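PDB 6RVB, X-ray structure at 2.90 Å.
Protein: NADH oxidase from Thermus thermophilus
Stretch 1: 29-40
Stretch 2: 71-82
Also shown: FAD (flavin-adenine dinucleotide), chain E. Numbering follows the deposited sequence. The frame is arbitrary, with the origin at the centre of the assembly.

Stretch 1 (29-40) EVVVYEKSGWVS
Stretch 2, residues 71-82: QGVLVHTRHEVV

Two strands of one chain, with Val-30 to Tyr-33 in one and Leu-74 to His-76 in the other, run parallel, their axes 16° apart and 4.7 Å at closest approach. Val-31 pairs with Leu-74, Val-32 with Val-75 and Tyr-33 with His-76, at CA-CA distances of 4.7, 4.7 and 5.0 Å. Val-30, Val-32 and Glu-34 alternate with Leu-74 and His-76 in the ladder: Leu-74 N donates to Val-30 O (3.1 Å), Val-32 N to Leu-74 O (2.8 Å), His-76 N to Val-32 O (3.0 Å) and Glu-34 N to His-76 O (3.0 Å). Phi/psi is extended, about -95 to -132 and 108 to 136 through the paired residues; Thr-77 shifts to -81/169 before Arg-78 turns left-handed at 49/42 and lets His-79 N reach Glu-34 O (3.0 Å).

Tyr-33 covers the most surface. Buried, with chi1 m, it shares a face with Val-31, Leu-74 and His-76. Its CE1 lies 3.3 Å from ND1 of His-76, also m, the rings meeting rim to rim; its CB packs on Val-81 CG1 at 3.8 Å. The His-79 ring is nearly parallel but slid aside, its ND1 donating to Thr-77 O of its own stretch (2.6 Å). Tyr-33 thus touches both His-76 beside it and the chain that crosses beyond the turn, at His-79 and Val-81.

Lys-35 covers almost as much. Chi1 is 95°, then chi2 to chi4 are all t, and this extended chain carries NZ to 3.5 Å from Glu-80 OE1, a weakly bonded salt bridge suited to a partly exposed margin.

On the opposite face valines mesh: Val-30 and Val-73, both t, meet CG1 to CG1 at 4.1 Å, and Val-32 CB lies 3.9 Å from Val-75 CB; from the loop, Val-39 points toward the second stretch, and its CG1 reaches Val-75 CG2 at 3.8 Å. Gly-37, at 60/6, brings its CA within 3.2 Å of Thr-77 CB; a CB there would crowd Arg-78 NE.

Beyond the ladder, FAD N6A donates to Val-81 O (3.1 Å), tying the adenine to the second stretch.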

ATOM      1  N   GLU A  29       6.355 -39.532  -6.640  1.00 42.40           N
ATOM      2  CA  GLU A  29       6.862 -39.386  -7.989  1.00 45.70           C
ATOM      3  C   GLU A  29       6.077 -38.303  -8.669  1.00 50.27           C
ATOM      4  O   GLU A  29       4.886 -38.432  -8.788  1.00 51.53           O
ATOM      5  CB  GLU A  29       6.633 -40.637  -8.805  1.00 49.21           C
ATOM      6  CG  GLU A  29       7.033 -41.993  -8.239  1.00 67.00           C
ATOM      7  CD  GLU A  29       6.900 -43.181  -9.273  1.00 86.55           C
ATOM      8  OE1 GLU A  29       7.707 -44.129  -9.160  1.00 94.23           O
ATOM      9  OE2 GLU A  29       6.021 -43.212 -10.177  1.00 73.70           O
ATOM     10  N   VAL A  30       6.705 -37.252  -9.157  1.00 47.07           N
ATOM     11  CA  VAL A  30       5.932 -36.097  -9.626  1.00 45.30           C
ATOM     12  C   VAL A  30       6.200 -35.826 -11.085  1.00 41.90           C
ATOM     13  O   VAL A  30       7.292 -35.507 -11.492  1.00 53.98           O
ATOM     14  CB  VAL A  30       6.271 -34.774  -8.808  1.00 50.80           C
ATOM     15  CG1 VAL A  30       5.506 -33.608  -9.309  1.00 46.76           C
ATOM     16  CG2 VAL A  30       5.950 -34.934  -7.361  1.00 48.01           C
ATOM     17  N   VAL A  31       5.180 -35.900 -11.884  1.00 37.69           N
ATOM     18  CA  VAL A  31       5.387 -35.628 -13.284  1.00 46.95           C
ATOM     19  C   VAL A  31       4.353 -34.637 -13.892  1.00 49.42           C
ATOM     20  O   VAL A  31       3.154 -34.771 -13.684  1.00 52.75           O
ATOM     21  CB  VAL A  31       5.375 -36.950 -14.115  1.00 43.09           C
ATOM     22  CG1 VAL A  31       4.118 -37.758 -13.879  1.00 46.65           C
ATOM     23  CG2 VAL A  31       5.366 -36.606 -15.551  1.00 44.51           C
ATOM     24  N   VAL A  32       4.827 -33.684 -14.678  1.00 45.95           N
ATOM     25  CA  VAL A  32       3.982 -32.665 -15.277  1.00 47.67           C
ATOM     26  C   VAL A  32       3.859 -32.831 -16.780  1.00 47.21           C
ATOM     27  O   VAL A  32       4.849 -32.734 -17.438  1.00 50.31           O
ATOM     28  CB  VAL A  32       4.706 -31.320 -15.080  1.00 47.55           C
ATOM     29  CG1 VAL A  32       3.948 -30.207 -15.742  1.00 44.39           C
ATOM     30  CG2 VAL A  32       4.817 -31.039 -13.651  1.00 44.00           C
ATOM     31  N   TYR A  33       2.691 -33.058 -17.351  1.00 43.84           N
ATOM     32  CA  TYR A  33       2.536 -33.065 -18.834  1.00 44.69           C
ATOM     33  C   TYR A  33       1.941 -31.718 -19.321  1.00 49.97           C
ATOM     34  O   TYR A  33       0.760 -31.450 -19.147  1.00 50.85           O
ATOM     35  CB  TYR A  33       1.616 -34.209 -19.321  1.00 43.17           C
ATOM     36  CG  TYR A  33       2.123 -35.549 -19.062  1.00 45.65           C
ATOM     37  CD1 TYR A  33       3.318 -35.926 -19.596  1.00 59.61           C
ATOM     38  CD2 TYR A  33       1.451 -36.447 -18.273  1.00 46.62           C
ATOM     39  CE1 TYR A  33       3.869 -37.199 -19.344  1.00 56.67           C
ATOM     40  CE2 TYR A  33       1.993 -37.743 -17.995  1.00 49.27           C
ATOM     41  CZ  TYR A  33       3.201 -38.090 -18.542  1.00 50.12           C
ATOM     42  OH  TYR A  33       3.781 -39.283 -18.322  1.00 52.68           O
ATOM     43  N   GLU A  34       2.755 -30.899 -19.966  1.00 45.68           N
ATOM     44  CA  GLU A  34       2.378 -29.580 -20.470  1.00 47.14           C
ATOM     45  C   GLU A  34       2.247 -29.602 -21.992  1.00 50.21           C
ATOM     46  O   GLU A  34       3.191 -29.918 -22.681  1.00 56.71           O
ATOM     47  CB  GLU A  34       3.393 -28.535 -19.947  1.00 42.31           C
ATOM     48  CG  GLU A  34       3.371 -27.073 -20.441  1.00 51.59           C
ATOM     49  CD  GLU A  34       1.996 -26.417 -20.668  1.00 59.65           C
ATOM     50  OE1 GLU A  34       1.128 -26.433 -19.781  1.00 58.99           O
ATOM     51  OE2 GLU A  34       1.777 -25.848 -21.755  1.00 58.98           O
ATOM     52  N   LYS A  35       1.073 -29.293 -22.531  1.00 47.55           N
ATOM     53  CA  LYS A  35       0.966 -29.332 -23.980  1.00 49.76           C
ATOM     54  C   LYS A  35       1.624 -28.213 -24.833  1.00 55.67           C
ATOM     55  O   LYS A  35       1.789 -28.363 -26.013  1.00 52.05           O
ATOM     56  CB  LYS A  35      -0.452 -29.485 -24.373  1.00 44.66           C
ATOM     57  CG  LYS A  35      -1.192 -28.261 -24.673  1.00 47.17           C
ATOM     58  CD  LYS A  35      -2.538 -28.724 -25.271  1.00 58.07           C
ATOM     59  CE  LYS A  35      -3.546 -27.660 -25.626  1.00 65.03           C
ATOM     60  NZ  LYS A  35      -4.864 -28.292 -26.095  1.00 62.31           N
ATOM     61  N   SER A  36       2.046 -27.115 -24.232  1.00 56.12           N
ATOM     62  CA  SER A  36       2.479 -25.985 -24.996  1.00 49.74           C
ATOM     63  C   SER A  36       3.964 -25.950 -25.190  1.00 58.08           C
ATOM     64  O   SER A  36       4.514 -24.976 -25.706  1.00 57.59           O
ATOM     65  CB  SER A  36       2.095 -24.731 -24.258  1.00 56.92           C
ATOM     66  OG  SER A  36       3.116 -24.273 -23.375  1.00 53.88           O
ATOM     67  N   GLY A  37       4.689 -26.932 -24.725  1.00 48.47           N
ATOM     68  CA  GLY A  37       6.090 -26.655 -24.898  1.00 59.54           C
ATOM     69  C   GLY A  37       6.745 -25.437 -24.254  1.00 47.97           C
ATOM     70  O   GLY A  37       7.917 -25.238 -24.433  1.00 49.55           O
ATOM     71  N   TRP A  38       6.047 -24.679 -23.431  1.00 51.63           N
ATOM     72  CA  TRP A  38       6.726 -23.904 -22.387  1.00 49.19           C
ATOM     73  C   TRP A  38       6.041 -24.121 -21.037  1.00 50.73           C
ATOM     74  O   TRP A  38       4.866 -24.327 -20.935  1.00 50.73           O
ATOM     75  CB  TRP A  38       6.618 -22.433 -22.654  1.00 60.69           C
ATOM     76  CG  TRP A  38       7.275 -21.878 -23.829  1.00 60.86           C
ATOM     77  CD1 TRP A  38       6.809 -21.837 -25.096  1.00 58.01           C
ATOM     78  CD2 TRP A  38       8.471 -21.174 -23.824  1.00 55.77           C
ATOM     79  NE1 TRP A  38       7.678 -21.172 -25.893  1.00 59.35           N
ATOM     80  CE2 TRP A  38       8.716 -20.756 -25.118  1.00 59.98           C
ATOM     81  CE3 TRP A  38       9.372 -20.839 -22.836  1.00 64.42           C
ATOM     82  CZ2 TRP A  38       9.823 -20.038 -25.450  1.00 72.14           C
ATOM     83  CZ3 TRP A  38      10.483 -20.132 -23.169  1.00 71.23           C
ATOM     84  CH2 TRP A  38      10.707 -19.739 -24.453  1.00 69.57           C
ATOM     85  N   VAL A  39       6.764 -23.986 -19.967  1.00 49.06           N
ATOM     86  CA  VAL A  39       6.254 -24.386 -18.669  1.00 48.84           C
ATOM     87  C   VAL A  39       6.698 -23.330 -17.646  1.00 49.30           C
ATOM     88  O   VAL A  39       7.749 -22.691 -17.782  1.00 47.50           O
ATOM     89  CB  VAL A  39       6.767 -25.869 -18.335  1.00 47.55           C
ATOM     90  CG1 VAL A  39       7.973 -25.917 -17.452  1.00 42.29           C
ATOM     91  CG2 VAL A  39       5.705 -26.706 -17.779  1.00 45.29           C
ATOM     92  N   SER A  40       5.895 -23.110 -16.636  1.00 47.38           N
ATOM     93  CA  SER A  40       6.276 -22.200 -15.569  1.00 52.41           C
ATOM     94  C   SER A  40       6.719 -20.804 -15.999  1.00 54.22           C
ATOM     95  O   SER A  40       7.851 -20.428 -15.772  1.00 50.08           O
ATOM     96  CB  SER A  40       7.354 -22.848 -14.730  1.00 45.61           C
ATOM     97  OG  SER A  40       7.659 -22.052 -13.627  1.00 47.84           O
ATOM     98  N   GLN A  71      15.332 -30.746  -9.454  1.00 62.93           N
ATOM     99  CA  GLN A  71      14.690 -30.685  -8.139  1.00 57.83           C
ATOM    100  C   GLN A  71      13.783 -31.864  -7.952  1.00 58.68           C
ATOM    101  O   GLN A  71      12.939 -31.903  -7.046  1.00 59.26           O
ATOM    102  CB  GLN A  71      13.918 -29.402  -7.962  1.00 50.73           C
ATOM    103  CG  GLN A  71      14.725 -28.117  -7.893  1.00 66.14           C
ATOM    104  CD  GLN A  71      13.843 -26.848  -8.067  1.00 82.20           C
ATOM    105  OE1 GLN A  71      12.586 -26.862  -7.844  1.00 64.38           O
ATOM    106  NE2 GLN A  71      14.500 -25.744  -8.495  1.00 75.67           N
ATOM    107  N   GLY A  72      13.912 -32.820  -8.849  1.00 54.27           N
ATOM    108  CA  GLY A  72      13.131 -34.028  -8.705  1.00 48.70           C
ATOM    109  C   GLY A  72      11.808 -34.033  -9.421  1.00 51.03           C
ATOM    110  O   GLY A  72      10.962 -34.958  -9.154  1.00 50.39           O
ATOM    111  N   VAL A  73      11.609 -33.020 -10.297  1.00 46.77           N
ATOM    112  CA  VAL A  73      10.303 -32.887 -10.983  1.00 47.98           C
ATOM    113  C   VAL A  73      10.417 -33.145 -12.441  1.00 46.49           C
ATOM    114  O   VAL A  73      11.267 -32.521 -13.096  1.00 55.11           O
ATOM    115  CB  VAL A  73       9.583 -31.551 -10.695  1.00 46.25           C
ATOM    116  CG1 VAL A  73       8.301 -31.510 -11.380  1.00 45.73           C
ATOM    117  CG2 VAL A  73       9.269 -31.513  -9.250  1.00 44.79           C
ATOM    118  N   LEU A  74       9.643 -34.094 -12.953  1.00 34.09           N
ATOM    119  CA  LEU A  74       9.788 -34.428 -14.362  1.00 49.14           C
ATOM    120  C   LEU A  74       8.814 -33.706 -15.242  1.00 62.48           C
ATOM    121  O   LEU A  74       7.599 -34.053 -15.222  1.00 58.19           O
ATOM    122  CB  LEU A  74       9.644 -35.917 -14.663  1.00 50.11           C
ATOM    123  CG  LEU A  74      10.790 -36.602 -13.961  1.00 61.56           C
ATOM    124  CD1 LEU A  74      10.451 -38.061 -13.741  1.00 60.16           C
ATOM    125  CD2 LEU A  74      12.190 -36.328 -14.621  1.00 44.51           C
ATOM    126  N   VAL A  75       9.317 -32.735 -16.037  1.00 50.26           N
ATOM    127  CA  VAL A  75       8.377 -32.071 -16.922  1.00 53.61           C
ATOM    128  C   VAL A  75       8.464 -32.425 -18.407  1.00 45.57           C
ATOM    129  O   VAL A  75       9.458 -32.276 -19.009  1.00 49.48           O
ATOM    130  CB  VAL A  75       8.181 -30.520 -16.621  1.00 51.81           C
ATOM    131  CG1 VAL A  75       9.063 -30.057 -15.515  1.00 56.42           C
ATOM    132  CG2 VAL A  75       8.394 -29.659 -17.861  1.00 43.59           C
ATOM    133  N   HIS A  76       7.384 -32.867 -19.001  1.00 44.88           N
ATOM    134  CA  HIS A  76       7.331 -33.048 -20.432  1.00 47.25           C
ATOM    135  C   HIS A  76       6.515 -32.028 -21.178  1.00 44.99           C
ATOM    136  O   HIS A  76       5.327 -32.042 -21.115  1.00 42.65           O
ATOM    137  CB  HIS A  76       6.754 -34.437 -20.692  1.00 49.16           C
ATOM    138  CG  HIS A  76       7.528 -35.496 -19.995  1.00 55.76           C
ATOM    139  ND1 HIS A  76       6.986 -36.275 -18.998  1.00 61.51           N
ATOM    140  CD2 HIS A  76       8.836 -35.820 -20.057  1.00 52.06           C
ATOM    141  CE1 HIS A  76       7.912 -37.072 -18.499  1.00 58.51           C
ATOM    142  NE2 HIS A  76       9.046 -36.794 -19.111  1.00 66.61           N
ATOM    143  N   THR A  77       7.168 -31.176 -21.939  1.00 41.51           N
ATOM    144  CA  THR A  77       6.431 -30.243 -22.778  1.00 49.59           C
ATOM    145  C   THR A  77       5.919 -30.820 -24.095  1.00 48.95           C
ATOM    146  O   THR A  77       6.304 -31.896 -24.508  1.00 48.56           O
ATOM    147  CB  THR A  77       7.262 -29.036 -23.147  1.00 47.70           C
ATOM    148  OG1 THR A  77       8.453 -29.433 -23.798  1.00 44.10           O
ATOM    149  CG2 THR A  77       7.609 -28.248 -21.946  1.00 48.45           C
ATOM    150  N   ARG A  78       5.058 -30.092 -24.778  1.00 52.88           N
ATOM    151  CA  ARG A  78       4.455 -30.626 -25.993  1.00 58.71           C
ATOM    152  C   ARG A  78       3.911 -32.014 -25.772  1.00 54.08           C
ATOM    153  O   ARG A  78       4.083 -32.881 -26.606  1.00 62.85           O
ATOM    154  CB  ARG A  78       5.440 -30.653 -27.178  1.00 52.71           C
ATOM    155  CG  ARG A  78       6.585 -29.545 -27.236  1.00 62.69           C
ATOM    156  CD  ARG A  78       6.615 -28.734 -28.564  1.00 68.56           C
ATOM    157  NE  ARG A  78       5.262 -28.158 -28.740  1.00 99.94           N
ATOM    158  CZ  ARG A  78       4.283 -28.630 -29.542  1.00106.38           C
ATOM    159  NH1 ARG A  78       4.513 -29.672 -30.351  1.00 89.60           N
ATOM    160  NH2 ARG A  78       3.073 -28.024 -29.570  1.00 81.22           N
ATOM    161  N   HIS A  79       3.261 -32.225 -24.647  1.00 47.99           N
ATOM    162  CA  HIS A  79       2.606 -33.491 -24.385  1.00 50.20           C
ATOM    163  C   HIS A  79       1.182 -33.271 -24.009  1.00 52.05           C
ATOM    164  O   HIS A  79       0.896 -32.699 -22.976  1.00 51.52           O
ATOM    165  CB  HIS A  79       3.227 -34.170 -23.200  1.00 48.44           C
ATOM    166  CG  HIS A  79       4.449 -34.942 -23.529  1.00 58.37           C
ATOM    167  ND1 HIS A  79       5.635 -34.339 -23.836  1.00 50.44           N
ATOM    168  CD2 HIS A  79       4.670 -36.279 -23.579  1.00 57.05           C
ATOM    169  CE1 HIS A  79       6.543 -35.266 -24.072  1.00 50.58           C
ATOM    170  NE2 HIS A  79       5.975 -36.449 -23.936  1.00 53.65           N
ATOM    171  N   GLU A  80       0.248 -33.737 -24.792  1.00 47.02           N
ATOM    172  CA  GLU A  80      -1.085 -33.377 -24.392  1.00 52.47           C
ATOM    173  C   GLU A  80      -1.806 -34.572 -23.852  1.00 60.61           C
ATOM    174  O   GLU A  80      -1.920 -35.578 -24.573  1.00 59.81           O
ATOM    175  CB  GLU A  80      -1.851 -32.847 -25.561  1.00 48.17           C
ATOM    176  CG  GLU A  80      -3.321 -32.758 -25.319  1.00 69.29           C
ATOM    177  CD  GLU A  80      -3.999 -32.170 -26.517  1.00 70.07           C
ATOM    178  OE1 GLU A  80      -5.196 -31.748 -26.484  1.00 67.86           O
ATOM    179  OE2 GLU A  80      -3.268 -32.144 -27.513  1.00 60.46           O
ATOM    180  N   VAL A  81      -2.296 -34.492 -22.607  1.00 49.81           N
ATOM    181  CA  VAL A  81      -3.120 -35.609 -22.146  1.00 52.58           C
ATOM    182  C   VAL A  81      -4.478 -35.536 -22.792  1.00 52.18           C
ATOM    183  O   VAL A  81      -5.175 -34.569 -22.624  1.00 49.87           O
ATOM    184  CB  VAL A  81      -3.115 -35.902 -20.573  1.00 50.99           C
ATOM    185  CG1 VAL A  81      -2.074 -35.124 -19.911  1.00 40.38           C
ATOM    186  CG2 VAL A  81      -4.506 -35.804 -19.897  1.00 36.28           C
ATOM    187  N   VAL A  82      -4.791 -36.584 -23.543  1.00 57.46           N
ATOM    188  CA  VAL A  82      -5.961 -36.710 -24.408  1.00 58.35           C
ATOM    189  C   VAL A  82      -7.143 -37.486 -23.806  1.00 52.11           C
ATOM    190  O   VAL A  82      -8.252 -37.315 -24.207  1.00 46.96           O
ATOM    191  CB  VAL A  82      -5.606 -37.542 -25.620  1.00 45.45           C
ATOM    192  CG1 VAL A  82      -6.699 -37.384 -26.558  1.00 63.05           C
ATOM    193  CG2 VAL A  82      -4.380 -37.084 -26.191  1.00 40.28           C
TER
HETATM  194  PA  FAD E 501      -2.610 -21.284 -17.772  1.00117.22           P
HETATM  195  O1A FAD E 501      -3.824 -20.863 -18.754  1.00 82.62           O
HETATM  196  O2A FAD E 501      -1.523 -20.278 -17.336  1.00 89.28           O
HETATM  197  O5B FAD E 501      -1.804 -22.611 -18.376  1.00 90.85           O
HETATM  198  C5B FAD E 501      -2.491 -23.828 -18.826  1.00 84.64           C
HETATM  199  C4B FAD E 501      -1.588 -24.692 -19.707  1.00 75.68           C
HETATM  200  O4B FAD E 501      -2.061 -26.021 -19.572  1.00 65.78           O
HETATM  201  C3B FAD E 501      -1.600 -24.235 -21.157  1.00 72.84           C
HETATM  202  O3B FAD E 501      -0.274 -23.811 -21.638  1.00 70.75           O
HETATM  203  C2B FAD E 501      -2.017 -25.476 -21.819  1.00 71.75           C
HETATM  204  O2B FAD E 501      -1.058 -25.528 -22.878  1.00 80.19           O
HETATM  205  C1B FAD E 501      -1.889 -26.628 -20.776  1.00 68.02           C
HETATM  206  N9A FAD E 501      -2.971 -27.636 -21.042  1.00 78.15           N
HETATM  207  C8A FAD E 501      -4.296 -27.373 -21.301  1.00 65.47           C
HETATM  208  N7A FAD E 501      -4.990 -28.485 -21.666  1.00 57.27           N
HETATM  209  C5A FAD E 501      -4.104 -29.511 -21.626  1.00 68.23           C
HETATM  210  C6A FAD E 501      -4.217 -30.973 -21.893  1.00 63.20           C
HETATM  211  N6A FAD E 501      -5.450 -31.461 -22.219  1.00 60.40           N
HETATM  212  N1A FAD E 501      -3.078 -31.712 -21.776  1.00 56.31           N
HETATM  213  C2A FAD E 501      -1.880 -31.117 -21.402  1.00 64.23           C
HETATM  214  N3A FAD E 501      -1.658 -29.788 -21.130  1.00 58.45           N
HETATM  215  C4A FAD E 501      -2.759 -28.962 -21.226  1.00 69.21           C
HETATM  216  N1  FAD E 501      -2.736 -12.403 -13.557  1.00 80.98           N
HETATM  217  C2  FAD E 501      -2.503 -11.552 -12.506  1.00 72.25           C
HETATM  218  O2  FAD E 501      -2.726 -11.928 -11.316  1.00 61.76           O
HETATM  219  N3  FAD E 501      -2.009 -10.323 -12.747  1.00 76.91           N
HETATM  220  C4  FAD E 501      -1.676  -9.853 -14.001  1.00 92.14           C
HETATM  221  O4  FAD E 501      -1.190  -8.681 -14.237  1.00 92.95           O
HETATM  222  C4X FAD E 501      -1.868 -10.759 -15.178  1.00 84.95           C
HETATM  223  N5  FAD E 501      -1.526 -10.313 -16.441  1.00 80.23           N
HETATM  224  C5X FAD E 501      -1.749 -11.175 -17.485  1.00 87.35           C
HETATM  225  C6  FAD E 501      -1.434 -10.764 -18.804  1.00 76.29           C
HETATM  226  C7  FAD E 501      -1.636 -11.632 -19.896  1.00 69.79           C
HETATM  227  C7M FAD E 501      -1.277 -11.140 -21.270  1.00 59.29           C
HETATM  228  C8  FAD E 501      -2.187 -13.024 -19.677  1.00 69.42           C
HETATM  229  C8M FAD E 501      -2.431 -13.996 -20.801  1.00 58.68           C
HETATM  230  C9  FAD E 501      -2.530 -13.432 -18.371  1.00 88.35           C
HETATM  231  C9A FAD E 501      -2.342 -12.586 -17.241  1.00 93.97           C
HETATM  232  N10 FAD E 501      -2.670 -13.052 -15.910  1.00 84.55           N
HETATM  233  C10 FAD E 501      -2.444 -12.119 -14.863  1.00 79.95           C
HETATM  234  C1' FAD E 501      -3.282 -14.369 -15.635  1.00 76.74           C
HETATM  235  C2' FAD E 501      -2.355 -15.543 -15.666  1.00 77.88           C
HETATM  236  O2' FAD E 501      -1.910 -15.798 -16.991  1.00 82.93           O
HETATM  237  C3' FAD E 501      -3.088 -16.791 -15.256  1.00 71.57           C
HETATM  238  O3' FAD E 501      -3.979 -16.502 -14.186  1.00 53.38           O
HETATM  239  C4' FAD E 501      -1.976 -17.769 -14.832  1.00 75.99           C
HETATM  240  O4' FAD E 501      -0.934 -18.047 -15.834  1.00 70.82           O
HETATM  241  C5' FAD E 501      -2.548 -19.037 -14.168  1.00 71.54           C
HETATM  242  O5' FAD E 501      -2.880 -20.062 -15.096  1.00 69.02           O
HETATM  243  P   FAD E 501      -2.965 -21.646 -14.784  1.00 58.16           P
HETATM  244  O1P FAD E 501      -1.620 -22.175 -14.317  1.00 64.90           O
HETATM  245  O2P FAD E 501      -4.282 -22.250 -14.243  1.00 58.43           O
HETATM  246  O3P FAD E 501      -3.088 -22.034 -16.354  1.00 92.69           O